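PDB 3MSO: steroid delta-isomerase from Pseudomonas aeruginosa, which probably acts as a ketosteroid-isomerase-like enzyme of the NTF2 clan, moving the double bond of delta-5-3-ketosteroids. Local coordinates for residues Leu63-Asp68 against Glu128-Arg133. Residues are numbered along the deposited sequence; the frame is centred on the assembly and turned at random.
Sequences LTVFED and EEMGRR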
loop_
_atom_site.group_PDB
_atom_site.type_symbol
_atom_site.label_atom_id
_atom_site.label_comp_id
_atom_site.label_asym_id
_atom_site.label_seq_id
_atom_site.Cartn_x
_atom_site.Cartn_y
_atom_site.Cartn_z
ATOM N N LEU B 63 5.709 15.206 10.519
ATOM C CA LEU B 63 5.252 16.120 11.567
ATOM C C LEU B 63 4.024 16.911 11.144
ATOM O O LEU B 63 3.200 17.243 11.996
ATOM C CB LEU B 63 6.409 17.055 11.970
ATOM C CG LEU B 63 6.174 18.099 13.046
ATOM C CD1 LEU B 63 6.143 17.473 14.443
ATOM C CD2 LEU B 63 7.229 19.200 12.967
ATOM N N THR B 64 3.885 17.211 9.847
ATOM C CA THR B 64 2.750 17.992 9.326
ATOM C C THR B 64 1.533 17.111 9.036
ATOM O O THR B 64 0.435 17.618 8.800
ATOM C CB THR B 64 3.168 18.839 8.094
ATOM O OG1 THR B 64 3.552 17.975 7.023
ATOM C CG2 THR B 64 4.296 19.827 8.405
ATOM N N VAL B 65 1.723 15.796 9.070
ATOM C CA VAL B 65 0.672 14.828 8.774
ATOM C C VAL B 65 -0.015 14.325 10.047
ATOM O O VAL B 65 -1.248 14.384 10.134
ATOM C CB VAL B 65 1.190 13.680 7.860
ATOM C CG1 VAL B 65 0.106 12.639 7.607
ATOM C CG2 VAL B 65 1.733 14.222 6.542
ATOM N N PHE B 66 0.780 13.831 11.023
ATOM C CA PHE B 66 0.252 13.292 12.280
ATOM C C PHE B 66 -0.565 14.313 13.042
ATOM O O PHE B 66 -0.072 15.410 13.306
ATOM C CB PHE B 66 1.377 12.745 13.173
ATOM C CG PHE B 66 1.971 11.414 12.778
ATOM C CD1 PHE B 66 1.173 10.406 12.238
ATOM C CD2 PHE B 66 3.313 11.132 13.025
ATOM C CE1 PHE B 66 1.722 9.169 11.895
ATOM C CE2 PHE B 66 3.853 9.876 12.720
ATOM C CZ PHE B 66 3.058 8.911 12.141
ATOM N N GLU B 67 -1.829 13.963 13.349
ATOM C CA GLU B 67 -2.758 14.761 14.164
ATOM C C GLU B 67 -2.866 14.065 15.528
ATOM O O GLU B 67 -2.750 12.834 15.601
ATOM C CB GLU B 67 -4.169 14.795 13.557
ATOM C CG GLU B 67 -4.361 15.604 12.289
ATOM C CD GLU B 67 -5.754 15.411 11.713
ATOM O OE1 GLU B 67 -6.733 15.899 12.329
ATOM O OE2 GLU B 67 -5.873 14.714 10.679
ATOM N N ASP B 68 -3.135 14.841 16.594
ATOM C CA ASP B 68 -3.303 14.356 17.981
ATOM C C ASP B 68 -2.159 13.399 18.408
ATOM O O ASP B 68 -2.399 12.373 19.079
ATOM C CB ASP B 68 -4.710 13.734 18.236
ATOM C CG ASP B 68 -5.909 14.367 17.543
ATOM O OD1 ASP B 68 -5.765 15.492 16.989
ATOM O OD2 ASP B 68 -6.988 13.742 17.547
ATOM N N GLU B 128 -0.533 7.873 2.062
ATOM C CA GLU B 128 -1.332 8.705 1.160
ATOM C C GLU B 128 -1.015 10.192 1.387
ATOM O O GLU B 128 -0.696 10.905 0.434
ATOM C CB GLU B 128 -2.832 8.454 1.415
ATOM C CG GLU B 128 -3.644 7.949 0.244
ATOM C CD GLU B 128 -4.789 8.876 -0.142
ATOM O OE1 GLU B 128 -4.533 10.065 -0.450
ATOM O OE2 GLU B 128 -5.939 8.386 -0.205
ATOM N N GLU B 129 -1.085 10.638 2.655
ATOM C CA GLU B 129 -0.878 12.021 3.082
ATOM C C GLU B 129 0.560 12.487 2.936
ATOM O O GLU B 129 0.771 13.644 2.582
ATOM C CB GLU B 129 -1.388 12.206 4.506
ATOM C CG GLU B 129 -2.061 13.543 4.752
ATOM C CD GLU B 129 -3.229 13.889 3.848
ATOM O OE1 GLU B 129 -4.176 13.076 3.760
ATOM O OE2 GLU B 129 -3.200 14.978 3.232
HETATM N N MSE B 130 1.536 11.583 3.199
HETATM C CA MSE B 130 2.961 11.857 3.062
HETATM C C MSE B 130 3.267 12.251 1.620
HETATM O O MSE B 130 3.943 13.248 1.384
HETATM C CB MSE B 130 3.774 10.618 3.468
HETATM C CG MSE B 130 4.063 10.560 4.955
HETATM SE SE MSE B 130 5.045 12.130 5.545
HETATM C CE MSE B 130 6.690 11.862 4.481
ATOM N N GLY B 131 2.729 11.478 0.670
ATOM C CA GLY B 131 2.882 11.679 -0.771
ATOM C C GLY B 131 2.205 12.936 -1.272
ATOM O O GLY B 131 2.766 13.666 -2.097
ATOM N N ARG B 132 0.996 13.198 -0.753
ATOM C CA ARG B 132 0.177 14.374 -1.053
ATOM C C ARG B 132 0.953 15.630 -0.595
ATOM O O ARG B 132 1.034 16.584 -1.361
ATOM C CB ARG B 132 -1.196 14.237 -0.338
ATOM C CG ARG B 132 -2.290 15.192 -0.817
ATOM C CD ARG B 132 -3.589 14.509 -1.271
ATOM N NE ARG B 132 -4.271 15.235 -2.353
ATOM N N ARG B 133 1.593 15.606 0.619
ATOM C CA ARG B 133 2.391 16.739 1.142
ATOM C C ARG B 133 3.626 16.964 0.318
ATOM O O ARG B 133 3.930 18.105 -0.006
ATOM C CB ARG B 133 2.852 16.554 2.595
ATOM C CG ARG B 133 1.787 16.564 3.650
ATOM C CD ARG B 133 1.208 17.919 4.013
ATOM N NE ARG B 133 0.452 17.801 5.260
ATOM C CZ ARG B 133 -0.672 17.098 5.398
ATOM N NH1 ARG B 133 -1.208 16.480 4.354
ATOM N NH2 ARG B 133 -1.270 17.017 6.579
#
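Arg-133 reaches from helix 120-138 to the C-terminal end of helix 52-65. Its CG lies anti to the carbonyl carbon (chi1 -68°), and the chain bends at chi2. CD and NE of Arg-133 then pass Thr-64 OG1, the two side chains running in opposite directions, and the guanidinium ends at the Thr-64 carbonyl. Arg-133 NH2 donates a hydrogen bond to Thr-64 O at 2.9 Å. The N-H...O angle is 151°, and the donor stands above the carbonyl plane rather than on a lone pair. At another edge of the group, in its plane, Arg-133 NH1 forms a salt bridge with Glu-129 OE2, 2.7 Å away and one helical turn earlier. That oxygen uses its anti lone pair. Together the two bonds would hold the group in this rotation, and one of its faces takes Val-65 CG2 over its centre.

The protein has the cone-like alpha+beta fold of the NTF2 clan, with helices packed against a curved sheet. Here the C-terminal helix 120-138 meets the end of helix 52-65, where the chain leaves for strand 69-77. Val-65, buried, fills the junction with both methyls. Val-65 CG1, anti to the backbone N (chi1 177°), meets Glu-129 CB at 3.5 Å. Val-65 CG2 touches Arg-133 CG at 3.7 Å and Met-130 SE, a selenomethionine atom, at 4.0 Å. The Met-130 side chain, bent at chi2 and chi3, also packs on Ile-58 and Val-62. Leu-126 and Val-91 add to the apolar surroundings of Val-65. Thr-64 OG1 is hydrogen-bonded to Thr-61 O and to the hydroxyl of Tyr-137.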